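Local coordinates for protein steroid delta-isomerase (Pseudomonas aeruginosa, PDB 3MSO) that probably isomerises a steroid double bond in the cone-shaped pocket of an NTF2-like fold, although its true substrate is not established, at residues L27-P31 against S56-N60; L34-F40 against A50-S56; T61-V65 against E129-L134; E95-M101 against F113-P119. All coordinates share one frame. Numbering follows the deposited sequence.

Contact 1 of 4, residues L27-P31 against S56-N60; sequences LSGLP and SMILN
The turn ahead of helix 30-33 lies against one side of helix 52-65, its chain running opposite to residues 56-60: the CA atoms of Leu27 and Asn60 are 6.0 Å apart, and so are those of Pro31 and Ser56. Leu27 points its CA-to-CB bond at the helix. Its m,t rotamer puts CD1 3.2 Å from Leu59 O and 4.4 Å from Leu59 CB, with the Asn60 side chain alongside. Ser28 points its CA-to-CB bond away, and Gly29 carries the backbone round so that Leu30 N makes a weak hydrogen bond (3.4 Å) back to Leu27 O. Leu30 (t,p) again points inward and sets CD2 3.6 Å from Leu59 CB, while its CB lies 4.0 Å from Ser56 OG, placed by a t rotamer. Pro31 lies at the margin, its CG 3.4 Å from the same OG. Helix 56-60 is regular, with Asn60 N bonded to Ser56 O at 2.9 Å; Leu59 is in the m,t rotamer. Trp18 of helix 9-23 touches both Leu27 and Leu30, and Phe40 touches Leu59. The contact therefore joins the turn after helix 9-23, leading into helix 30-33, to one side of helix 52-65 in this alpha+beta fold. Leu27 and Leu30 lay buried carbon on Leu59, while the exposed Pro31 covers the Ser56 hydroxyl at the margin.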
loop_
_atom_site.group_PDB
_atom_site.type_symbol
_atom_site.label_atom_id
_atom_site.label_comp_id
_atom_site.label_asym_id
_atom_site.label_seq_id
_atom_site.Cartn_x
_atom_site.Cartn_y
_atom_site.Cartn_z
ATOM N N LEU B 27 5.178 -22.468 14.942
ATOM C CA LEU B 27 5.173 -23.127 13.634
ATOM C C LEU B 27 6.531 -23.780 13.275
ATOM O O LEU B 27 6.959 -23.722 12.116
ATOM C CB LEU B 27 4.710 -22.151 12.534
ATOM C CG LEU B 27 3.262 -21.654 12.581
ATOM C CD1 LEU B 27 3.094 -20.426 11.704
ATOM C CD2 LEU B 27 2.282 -22.727 12.129
ATOM N N SER B 28 7.206 -24.410 14.264
ATOM C CA SER B 28 8.494 -25.060 13.999
ATOM C C SER B 28 8.338 -26.339 13.160
ATOM O O SER B 28 9.207 -26.627 12.326
ATOM C CB SER B 28 9.300 -25.291 15.278
ATOM O OG SER B 28 8.561 -25.898 16.326
ATOM N N GLY B 29 7.205 -27.035 13.333
ATOM C CA GLY B 29 6.882 -28.261 12.603
ATOM C C GLY B 29 6.250 -28.047 11.235
ATOM O O GLY B 29 5.934 -29.015 10.533
ATOM N N LEU B 30 6.071 -26.773 10.842
ATOM C CA LEU B 30 5.447 -26.383 9.588
ATOM C C LEU B 30 6.082 -26.939 8.308
ATOM O O LEU B 30 5.310 -27.400 7.468
ATOM C CB LEU B 30 5.213 -24.872 9.538
ATOM C CG LEU B 30 4.556 -24.260 8.308
ATOM C CD1 LEU B 30 3.198 -24.880 8.009
ATOM C CD2 LEU B 30 4.410 -22.790 8.499
ATOM N N PRO B 31 7.424 -26.991 8.107
ATOM C CA PRO B 31 7.937 -27.546 6.834
ATOM C C PRO B 31 7.452 -28.966 6.470
ATOM O O PRO B 31 7.377 -29.289 5.280
ATOM C CB PRO B 31 9.454 -27.454 6.997
ATOM C CG PRO B 31 9.652 -26.345 7.962
ATOM C CD PRO B 31 8.539 -26.502 8.948
ATOM N N SER B 56 7.374 -21.339 4.704
ATOM C CA SER B 56 7.478 -21.608 6.142
ATOM C C SER B 56 7.919 -20.354 6.886
ATOM O O SER B 56 7.345 -20.004 7.923
ATOM C CB SER B 56 8.452 -22.750 6.403
ATOM O OG SER B 56 8.381 -23.165 7.754
HETATM N N MSE B 57 8.878 -19.643 6.300
HETATM C CA MSE B 57 9.452 -18.442 6.853
HETATM C C MSE B 57 8.462 -17.288 6.919
HETATM O O MSE B 57 8.420 -16.599 7.935
HETATM C CB MSE B 57 10.692 -18.079 6.065
HETATM C CG MSE B 57 11.639 -17.216 6.842
HETATM SE SE MSE B 57 12.311 -15.878 5.656
HETATM C CE MSE B 57 10.617 -14.819 5.380
ATOM N N ILE B 58 7.668 -17.077 5.856
ATOM C CA ILE B 58 6.675 -15.996 5.847
ATOM C C ILE B 58 5.555 -16.323 6.839
ATOM O O ILE B 58 5.175 -15.446 7.628
ATOM C CB ILE B 58 6.163 -15.646 4.416
ATOM C CG1 ILE B 58 7.317 -15.234 3.534
ATOM C CG2 ILE B 58 5.126 -14.528 4.444
ATOM C CD1 ILE B 58 7.172 -15.640 2.251
ATOM N N LEU B 59 5.094 -17.606 6.856
ATOM C CA LEU B 59 4.034 -18.049 7.769
ATOM C C LEU B 59 4.448 -17.959 9.228
ATOM O O LEU B 59 3.597 -17.686 10.072
ATOM C CB LEU B 59 3.469 -19.431 7.426
ATOM C CG LEU B 59 2.672 -19.522 6.125
ATOM C CD1 LEU B 59 2.466 -20.972 5.715
ATOM C CD2 LEU B 59 1.331 -18.832 6.246
ATOM N N ASN B 60 5.759 -18.096 9.516
ATOM C CA ASN B 60 6.284 -17.934 10.872
ATOM C C ASN B 60 6.338 -16.465 11.247
ATOM O O ASN B 60 6.090 -16.121 12.401
ATOM C CB ASN B 60 7.671 -18.535 11.000
ATOM C CG ASN B 60 7.662 -19.910 11.601
ATOM O OD1 ASN B 60 7.616 -20.907 10.874
ATOM N ND2 ASN B 60 7.674 -19.995 12.939
#

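Contact 2 of 4, residues L34-F40 against A50-S56; sequences LHPDAVF and AGAPVVS
After strand 34-35 the chain turns a corner at Pro36 and Asp37, and strand 38-40 leaves it alongside the start of helix 52-65. His35 to Ala38 form a type I turn closed by Ala38 N to His35 O (2.9 Å); His35, with chi1 at t, folds its ring so that ND1 accepts Asp37 N at 3.0 Å. The carbonyls of Pro36 and Ala38 receive the incoming chain. Ala38 O takes Gly51 N (2.8 Å, 144°), and Pro36 O takes Ala52 N in an almost straight bond (2.9 Å, 176°) as well as a CA-H...O contact from Gly51 CA at 3.5 Å. Gly51 is at the N-cap position, at phi/psi 102/134, where a CB would be jammed against Ala50 O. Strand-to-helix entry of this kind belongs here to the edge of the NTF2-like sheet: Val39 and Ala50 form an antiparallel non-hydrogen-bonded pair (CA-CA 4.7 Å), and the axes of strand 38-40 and helix 52-56 approach to 7.5 Å at 37°. Inside the helix, Gly51 O accepts Val55 N (3.0 Å) and Ala52 O accepts Ser56 N (2.9 Å). Val55 (t) points at the strand, with CG2 3.7 Å from Phe40 CB and CG1 3.8 Å from Leu34 CD1; Leu34 (m,t) also sets its CB 4.0 Å from Ala52 CB. On the strand's other edge Val39 has backbone bonds with Val111 and Phe113.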
loop_
_atom_site.group_PDB
_atom_site.type_symbol
_atom_site.label_atom_id
_atom_site.label_comp_id
_atom_site.label_asym_id
_atom_site.label_seq_id
_atom_site.Cartn_x
_atom_site.Cartn_y
_atom_site.Cartn_z
ATOM N N LEU B 34 4.072 -28.832 4.532
ATOM C CA LEU B 34 4.167 -28.178 3.225
ATOM C C LEU B 34 4.685 -29.073 2.114
ATOM O O LEU B 34 5.550 -29.930 2.351
ATOM C CB LEU B 34 5.056 -26.933 3.305
ATOM C CG LEU B 34 4.659 -25.843 4.268
ATOM C CD1 LEU B 34 5.774 -24.818 4.373
ATOM C CD2 LEU B 34 3.361 -25.187 3.854
ATOM N N HIS B 35 4.190 -28.829 0.882
ATOM C CA HIS B 35 4.667 -29.523 -0.308
ATOM C C HIS B 35 6.002 -28.846 -0.597
ATOM O O HIS B 35 6.099 -27.643 -0.371
ATOM C CB HIS B 35 3.703 -29.324 -1.495
ATOM C CG HIS B 35 4.084 -30.107 -2.713
ATOM N ND1 HIS B 35 5.025 -29.629 -3.610
ATOM C CD2 HIS B 35 3.674 -31.330 -3.127
ATOM C CE1 HIS B 35 5.145 -30.564 -4.541
ATOM N NE2 HIS B 35 4.354 -31.610 -4.291
ATOM N N PRO B 36 7.062 -29.554 -1.047
ATOM C CA PRO B 36 8.340 -28.864 -1.318
ATOM C C PRO B 36 8.210 -27.617 -2.193
ATOM O O PRO B 36 8.914 -26.641 -1.965
ATOM C CB PRO B 36 9.190 -29.936 -2.000
ATOM C CG PRO B 36 8.235 -31.008 -2.384
ATOM C CD PRO B 36 7.175 -30.991 -1.346
ATOM N N ASP B 37 7.277 -27.639 -3.145
ATOM C CA ASP B 37 7.032 -26.551 -4.080
ATOM C C ASP B 37 5.815 -25.721 -3.711
ATOM O O ASP B 37 5.242 -25.063 -4.582
ATOM C CB ASP B 37 6.883 -27.120 -5.508
ATOM C CG ASP B 37 8.066 -27.947 -5.983
ATOM O OD1 ASP B 37 9.226 -27.582 -5.650
ATOM O OD2 ASP B 37 7.840 -28.937 -6.711
ATOM N N ALA B 38 5.429 -25.729 -2.422
ATOM C CA ALA B 38 4.278 -24.971 -1.918
ATOM C C ALA B 38 4.398 -23.484 -2.256
ATOM O O ALA B 38 5.496 -22.937 -2.303
ATOM C CB ALA B 38 4.121 -25.164 -0.414
ATOM N N VAL B 39 3.261 -22.860 -2.531
ATOM C CA VAL B 39 3.144 -21.456 -2.911
ATOM C C VAL B 39 2.374 -20.644 -1.862
ATOM O O VAL B 39 1.352 -21.105 -1.335
ATOM C CB VAL B 39 2.513 -21.393 -4.317
ATOM C CG1 VAL B 39 1.663 -20.150 -4.522
ATOM C CG2 VAL B 39 3.584 -21.516 -5.393
ATOM N N PHE B 40 2.890 -19.439 -1.543
ATOM C CA PHE B 40 2.236 -18.518 -0.625
ATOM C C PHE B 40 1.821 -17.267 -1.388
ATOM O O PHE B 40 2.661 -16.610 -2.010
ATOM C CB PHE B 40 3.109 -18.174 0.587
ATOM C CG PHE B 40 2.459 -17.192 1.546
ATOM C CD1 PHE B 40 1.535 -17.623 2.488
ATOM C CD2 PHE B 40 2.783 -15.839 1.510
ATOM C CE1 PHE B 40 0.939 -16.721 3.364
ATOM C CE2 PHE B 40 2.166 -14.936 2.377
ATOM C CZ PHE B 40 1.252 -15.384 3.303
ATOM N N ALA B 50 7.350 -18.855 -3.795
ATOM C CA ALA B 50 7.498 -20.260 -4.164
ATOM C C ALA B 50 8.530 -21.021 -3.350
ATOM O O ALA B 50 9.645 -20.531 -3.139
ATOM C CB ALA B 50 7.805 -20.365 -5.649
ATOM N N GLY B 51 8.138 -22.223 -2.913
ATOM C CA GLY B 51 8.992 -23.148 -2.172
ATOM C C GLY B 51 8.753 -23.197 -0.684
ATOM O O GLY B 51 8.668 -22.151 -0.030
ATOM N N ALA B 52 8.688 -24.429 -0.136
ATOM C CA ALA B 52 8.463 -24.705 1.292
ATOM C C ALA B 52 9.361 -23.886 2.213
ATOM O O ALA B 52 8.810 -23.321 3.153
ATOM C CB ALA B 52 8.596 -26.192 1.599
ATOM N N PRO B 53 10.695 -23.715 1.967
ATOM C CA PRO B 53 11.495 -22.875 2.889
ATOM C C PRO B 53 10.986 -21.431 3.022
ATOM O O PRO B 53 10.807 -20.961 4.150
ATOM C CB PRO B 53 12.913 -22.944 2.300
ATOM C CG PRO B 53 12.921 -24.189 1.478
ATOM C CD PRO B 53 11.552 -24.294 0.904
ATOM N N VAL B 54 10.716 -20.759 1.877
ATOM C CA VAL B 54 10.211 -19.379 1.785
ATOM C C VAL B 54 8.847 -19.269 2.475
ATOM O O VAL B 54 8.650 -18.384 3.316
ATOM C CB VAL B 54 10.107 -18.897 0.305
ATOM C CG1 VAL B 54 9.857 -17.398 0.233
ATOM C CG2 VAL B 54 11.350 -19.278 -0.498
ATOM N N VAL B 55 7.919 -20.184 2.113
ATOM C CA VAL B 55 6.549 -20.279 2.640
ATOM C C VAL B 55 6.536 -20.425 4.168
ATOM O O VAL B 55 5.799 -19.695 4.844
ATOM C CB VAL B 55 5.750 -21.396 1.922
ATOM C CG1 VAL B 55 4.432 -21.688 2.627
ATOM C CG2 VAL B 55 5.507 -21.039 0.461
ATOM N N SER B 56 7.374 -21.339 4.704
ATOM C CA SER B 56 7.478 -21.608 6.142
ATOM C C SER B 56 7.919 -20.354 6.886
ATOM O O SER B 56 7.345 -20.004 7.923
ATOM C CB SER B 56 8.452 -22.750 6.403
ATOM O OG SER B 56 8.381 -23.165 7.754
#

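Contact 3 of 4, residues T61-V65 against E129-L134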
loop_
_atom_site.group_PDB
_atom_site.type_symbol
_atom_site.label_atom_id
_atom_site.label_comp_id
_atom_site.label_asym_id
_atom_site.label_seq_id
_atom_site.Cartn_x
_atom_site.Cartn_y
_atom_site.Cartn_z
ATOM N N THR B 61 6.667 -15.602 10.273
ATOM C CA THR B 61 6.772 -14.161 10.455
ATOM C C THR B 61 5.400 -13.558 10.718
ATOM O O THR B 61 5.242 -12.804 11.683
ATOM C CB THR B 61 7.489 -13.523 9.258
ATOM O OG1 THR B 61 8.740 -14.185 9.064
ATOM C CG2 THR B 61 7.738 -12.038 9.467
ATOM N N VAL B 62 4.404 -13.922 9.875
ATOM C CA VAL B 62 3.008 -13.476 9.973
ATOM C C VAL B 62 2.462 -13.805 11.384
ATOM O O VAL B 62 1.763 -12.983 11.982
ATOM C CB VAL B 62 2.189 -14.063 8.786
ATOM C CG1 VAL B 62 0.683 -14.021 9.027
ATOM C CG2 VAL B 62 2.545 -13.365 7.467
ATOM N N LEU B 63 2.960 -14.912 11.973
ATOM C CA LEU B 63 2.631 -15.396 13.314
ATOM C C LEU B 63 3.135 -14.461 14.402
ATOM O O LEU B 63 2.503 -14.366 15.453
ATOM C CB LEU B 63 3.193 -16.820 13.495
ATOM C CG LEU B 63 2.978 -17.536 14.816
ATOM C CD1 LEU B 63 1.541 -18.045 14.955
ATOM C CD2 LEU B 63 3.977 -18.680 14.977
ATOM N N THR B 64 4.255 -13.767 14.165
ATOM C CA THR B 64 4.848 -12.849 15.154
ATOM C C THR B 64 4.221 -11.455 15.092
ATOM O O THR B 64 4.441 -10.629 15.979
ATOM C CB THR B 64 6.395 -12.803 15.021
ATOM O OG1 THR B 64 6.753 -12.265 13.747
ATOM C CG2 THR B 64 7.051 -14.173 15.219
ATOM N N VAL B 65 3.428 -11.200 14.055
ATOM C CA VAL B 65 2.793 -9.905 13.834
ATOM C C VAL B 65 1.363 -9.872 14.382
ATOM O O VAL B 65 1.032 -8.965 15.156
ATOM C CB VAL B 65 2.891 -9.465 12.345
ATOM C CG1 VAL B 65 2.170 -8.143 12.108
ATOM C CG2 VAL B 65 4.344 -9.374 11.888
ATOM N N GLU B 129 4.335 -3.960 9.323
ATOM C CA GLU B 129 4.923 -4.791 10.372
ATOM C C GLU B 129 5.673 -5.997 9.834
ATOM O O GLU B 129 6.705 -6.349 10.399
ATOM C CB GLU B 129 3.849 -5.197 11.375
ATOM C CG GLU B 129 4.328 -5.226 12.814
ATOM C CD GLU B 129 4.930 -3.942 13.352
ATOM O OE1 GLU B 129 4.261 -2.889 13.268
ATOM O OE2 GLU B 129 6.072 -3.991 13.865
HETATM N N MSE B 130 5.157 -6.614 8.742
HETATM C CA MSE B 130 5.778 -7.752 8.077
HETATM C C MSE B 130 7.173 -7.363 7.597
HETATM O O MSE B 130 8.133 -8.091 7.834
HETATM C CB MSE B 130 4.908 -8.208 6.896
HETATM C CG MSE B 130 3.833 -9.198 7.299
HETATM SE SE MSE B 130 4.606 -10.787 8.110
HETATM C CE MSE B 130 5.637 -11.437 6.554
ATOM N N GLY B 131 7.272 -6.191 6.960
ATOM C CA GLY B 131 8.509 -5.618 6.428
ATOM C C GLY B 131 9.495 -5.227 7.507
ATOM O O GLY B 131 10.700 -5.469 7.376
ATOM N N ARG B 132 8.973 -4.631 8.591
ATOM C CA ARG B 132 9.723 -4.206 9.774
ATOM C C ARG B 132 10.349 -5.461 10.423
ATOM O O ARG B 132 11.531 -5.429 10.747
ATOM C CB ARG B 132 8.768 -3.456 10.743
ATOM C CG ARG B 132 9.449 -2.649 11.849
ATOM C CD ARG B 132 9.045 -1.168 11.909
ATOM N NE ARG B 132 10.136 -0.295 12.372
ATOM N N ARG B 133 9.586 -6.595 10.540
ATOM C CA ARG B 133 10.092 -7.863 11.114
ATOM C C ARG B 133 11.149 -8.475 10.241
ATOM O O ARG B 133 12.171 -8.911 10.755
ATOM C CB ARG B 133 9.006 -8.930 11.315
ATOM C CG ARG B 133 7.964 -8.649 12.355
ATOM C CD ARG B 133 8.390 -8.820 13.802
ATOM N NE ARG B 133 7.201 -8.841 14.654
ATOM C CZ ARG B 133 6.387 -7.802 14.841
ATOM N NH1 ARG B 133 6.652 -6.632 14.274
ATOM N NH2 ARG B 133 5.309 -7.926 15.603
ATOM N N LEU B 134 10.903 -8.552 8.929
ATOM C CA LEU B 134 11.895 -9.143 8.045
ATOM C C LEU B 134 13.200 -8.349 8.092
ATOM O O LEU B 134 14.272 -8.958 8.105
ATOM C CB LEU B 134 11.360 -9.275 6.627
ATOM C CG LEU B 134 10.177 -10.191 6.438
ATOM C CD1 LEU B 134 9.752 -10.176 4.993
ATOM C CD2 LEU B 134 10.472 -11.605 6.931
#
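This is a helix-helix packing contact between the C-terminal part of helix 52-65 and the C-terminal helix 120-138, which cross at 116° with their axes 9.5 Å apart. Its apolar part centres on the selenomethionine Met130, modelled in two conformers: in the one given, SE lies 3.4 Å from Val62 CG2, 3.6 Å from Thr61 CG2 and 4.0 Å from Val65 CG2. Thr61 CG2 also reaches Leu134 CD2 (3.8 Å), and Val65 CG1 meets Glu129 CB at 3.5 Å. The hydroxyl of Thr61 is bonded back to Met57 O, leaving its methyl for the neighbouring helix. Toward solvent, Arg133 stretches over Val65, whose CG2 covers one face of the guanidinium. Arg133 NH2 gives a hydrogen bond to Thr64 O (2.9 Å), while Arg133 NH1 forms a salt bridge with Glu129 OE2 (2.7 Å) one helical turn earlier. Arg133 thus serves both helices: its charge is balanced within its own helix, and its second amino group binds a carbonyl in the C-terminal part of the other.

Contact 4 of 4, residues E95-M101 against F113-P119; sequences ELKGIDM and FEVMVRP
At the middle of the pairing Ile99 CG1 (chi1 p) packs 3.9 Å from Met116 CB (chi1 m); toward the Glu114 end Met101 (chi1 t) brings CE 3.8 Å from Met116 CE, both being selenomethionines. On the opposite face Leu96 CD2 meets Val117 CG1 at 4.1 Å. Strands 95-101 and 113-118 form an antiparallel hairpin, axes 4.6 Å apart at 156°. Lys97-Arg118, Ile99-Met116 and Met101-Glu114 are hydrogen-bonded pairs, N to O both ways, from Lys97 O to Arg118 N (2.8 Å) to Met116 N to Ile99 O (3.3 Å). Between them Gly98 CA lies 4.2 Å from Val117 CA and 3.1 Å from Met116 O, where a CB would clash. Asp100 OD1 lies 3.3 Å from Phe113 CE1 at the ring edge; its OD2 bonds Tyr71 OH. Pro119, after a cis peptide bond, follows at the N-cap position of helix 120-138. Lys97 NZ bridges Glu86 and Glu114 of the third subunit, whose Arg118 binds Glu114; Arg118 meets its Glu114 and Ser42 O. On this NTF2-like sheet face, charged pairs flank buried selenomethionines at a subunit interface.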
loop_
_atom_site.group_PDB
_atom_site.type_symbol
_atom_site.label_atom_id
_atom_site.label_comp_id
_atom_site.label_asym_id
_atom_site.label_seq_id
_atom_site.Cartn_x
_atom_site.Cartn_y
_atom_site.Cartn_z
ATOM N N GLU B 95 -7.634 -3.163 14.135
ATOM C CA GLU B 95 -8.508 -4.305 14.264
ATOM C C GLU B 95 -8.648 -4.911 12.867
ATOM O O GLU B 95 -8.870 -4.176 11.918
ATOM C CB GLU B 95 -9.859 -3.810 14.815
ATOM C CG GLU B 95 -10.614 -4.841 15.621
ATOM C CD GLU B 95 -9.947 -5.219 16.923
ATOM O OE1 GLU B 95 -10.033 -4.424 17.887
ATOM O OE2 GLU B 95 -9.339 -6.311 16.978
ATOM N N LEU B 96 -8.418 -6.205 12.696
ATOM C CA LEU B 96 -8.558 -6.742 11.344
ATOM C C LEU B 96 -9.336 -8.055 11.250
ATOM O O LEU B 96 -9.589 -8.744 12.241
ATOM C CB LEU B 96 -7.232 -6.772 10.546
ATOM C CG LEU B 96 -6.145 -7.730 11.024
ATOM C CD1 LEU B 96 -6.341 -9.183 10.482
ATOM C CD2 LEU B 96 -4.789 -7.225 10.644
ATOM N N LYS B 97 -9.663 -8.399 10.018
ATOM C CA LYS B 97 -10.420 -9.578 9.654
ATOM C C LYS B 97 -9.705 -10.222 8.478
ATOM O O LYS B 97 -9.154 -9.501 7.624
ATOM C CB LYS B 97 -11.801 -9.087 9.227
ATOM C CG LYS B 97 -12.893 -10.052 9.445
ATOM C CD LYS B 97 -13.192 -10.398 10.886
ATOM C CE LYS B 97 -13.797 -11.780 10.800
ATOM N NZ LYS B 97 -14.897 -11.834 9.777
ATOM N N GLY B 98 -9.660 -11.548 8.459
ATOM C CA GLY B 98 -8.952 -12.240 7.392
ATOM C C GLY B 98 -9.342 -13.673 7.141
ATOM O O GLY B 98 -10.151 -14.246 7.874
ATOM N N ILE B 99 -8.738 -14.262 6.087
ATOM C CA ILE B 99 -8.914 -15.664 5.712
ATOM C C ILE B 99 -7.599 -16.343 5.357
ATOM O O ILE B 99 -6.750 -15.747 4.719
ATOM C CB ILE B 99 -9.976 -15.914 4.590
ATOM C CG1 ILE B 99 -9.626 -15.208 3.259
ATOM C CG2 ILE B 99 -11.389 -15.610 5.057
ATOM C CD1 ILE B 99 -9.972 -16.040 1.968
ATOM N N ASP B 100 -7.448 -17.610 5.755
ATOM C CA ASP B 100 -6.349 -18.477 5.326
ATOM C C ASP B 100 -7.083 -19.405 4.360
ATOM O O ASP B 100 -8.009 -20.103 4.796
ATOM C CB ASP B 100 -5.762 -19.307 6.494
ATOM C CG ASP B 100 -4.934 -18.514 7.484
ATOM O OD1 ASP B 100 -4.214 -17.596 7.050
ATOM O OD2 ASP B 100 -4.962 -18.852 8.693
HETATM N N MSE B 101 -6.781 -19.323 3.053
HETATM C CA MSE B 101 -7.400 -20.191 2.051
HETATM C C MSE B 101 -6.352 -21.216 1.625
HETATM O O MSE B 101 -5.460 -20.910 0.838
HETATM C CB MSE B 101 -7.992 -19.412 0.869
HETATM C CG MSE B 101 -8.667 -20.317 -0.186
HETATM SE SE MSE B 101 -10.117 -19.414 -1.137
HETATM C CE MSE B 101 -9.182 -17.899 -1.816
ATOM N N PHE B 113 -1.252 -21.566 -0.205
ATOM C CA PHE B 113 -1.691 -20.892 0.995
ATOM C C PHE B 113 -1.867 -19.436 0.622
ATOM O O PHE B 113 -0.883 -18.716 0.416
ATOM C CB PHE B 113 -0.654 -21.044 2.106
ATOM C CG PHE B 113 -1.192 -20.853 3.505
ATOM C CD1 PHE B 113 -1.745 -19.635 3.899
ATOM C CD2 PHE B 113 -1.078 -21.862 4.456
ATOM C CE1 PHE B 113 -2.212 -19.447 5.200
ATOM C CE2 PHE B 113 -1.549 -21.671 5.759
ATOM C CZ PHE B 113 -2.102 -20.460 6.123
ATOM N N GLU B 114 -3.134 -19.011 0.517
ATOM C CA GLU B 114 -3.534 -17.666 0.128
ATOM C C GLU B 114 -4.190 -16.938 1.288
ATOM O O GLU B 114 -5.147 -17.437 1.879
ATOM C CB GLU B 114 -4.460 -17.773 -1.070
ATOM C CG GLU B 114 -4.837 -16.467 -1.722
ATOM C CD GLU B 114 -5.626 -16.637 -3.005
ATOM O OE1 GLU B 114 -5.903 -17.793 -3.399
ATOM O OE2 GLU B 114 -5.984 -15.603 -3.608
ATOM N N VAL B 115 -3.656 -15.760 1.629
ATOM C CA VAL B 115 -4.184 -14.940 2.728
ATOM C C VAL B 115 -4.814 -13.653 2.173
ATOM O O VAL B 115 -4.280 -13.071 1.234
ATOM C CB VAL B 115 -3.080 -14.638 3.791
ATOM C CG1 VAL B 115 -3.611 -13.770 4.935
ATOM C CG2 VAL B 115 -2.472 -15.925 4.337
HETATM N N MSE B 116 -5.963 -13.241 2.735
HETATM C CA MSE B 116 -6.640 -11.958 2.438
HETATM C C MSE B 116 -6.981 -11.315 3.792
HETATM O O MSE B 116 -7.326 -12.007 4.755
HETATM C CB MSE B 116 -7.923 -12.116 1.625
HETATM C CG MSE B 116 -7.733 -12.881 0.333
HETATM SE SE MSE B 116 -9.288 -12.737 -0.792
HETATM C CE MSE B 116 -8.821 -14.158 -2.031
ATOM N N VAL B 117 -6.848 -10.002 3.862
ATOM C CA VAL B 117 -7.101 -9.227 5.067
ATOM C C VAL B 117 -7.970 -8.032 4.674
ATOM O O VAL B 117 -7.895 -7.563 3.536
ATOM C CB VAL B 117 -5.742 -8.850 5.765
ATOM C CG1 VAL B 117 -5.865 -7.615 6.663
ATOM C CG2 VAL B 117 -5.175 -10.038 6.557
ATOM N N ARG B 118 -8.846 -7.606 5.590
ATOM C CA ARG B 118 -9.703 -6.418 5.479
ATOM C C ARG B 118 -9.816 -5.755 6.880
ATOM O O ARG B 118 -9.717 -6.479 7.883
ATOM C CB ARG B 118 -11.076 -6.751 4.873
ATOM C CG ARG B 118 -11.948 -7.673 5.721
ATOM C CD ARG B 118 -13.396 -7.601 5.272
ATOM N NE ARG B 118 -14.010 -6.323 5.640
ATOM C CZ ARG B 118 -14.587 -6.089 6.811
ATOM N NH1 ARG B 118 -14.651 -7.044 7.729
ATOM N NH2 ARG B 118 -15.114 -4.901 7.071
ATOM N N PRO B 119 -10.028 -4.421 7.001
ATOM C CA PRO B 119 -10.149 -3.399 5.931
ATOM C C PRO B 119 -8.783 -2.917 5.447
ATOM O O PRO B 119 -7.761 -3.428 5.902
ATOM C CB PRO B 119 -10.943 -2.287 6.621
ATOM C CG PRO B 119 -10.472 -2.342 8.046
ATOM C CD PRO B 119 -10.120 -3.798 8.336
#

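Overall arrangement
Contact 4 is the buried one, a sheet pairing held by regular backbone bonds; contacts 1, 2 and 3 are only partly buried and share helix 52-65, each at a different level. Contact 2 fixes its start by backbone bonds from a corner, contact 1 its middle by apolar packing, and contact 3 its C-terminal part by a mixture of carbon and a charged arginine. Contacts 1 and 2 meet at Ser56 and through Phe40, which packs on Ile58 and Leu59. Phe113 connects them to contact 4: its ring touches Leu59, and its N lies 2.9 Å from Val39 O, a probable hydrogen bond. Contacts 3 and 4 do not touch, but helix 120-138 directly follows strand 110-118.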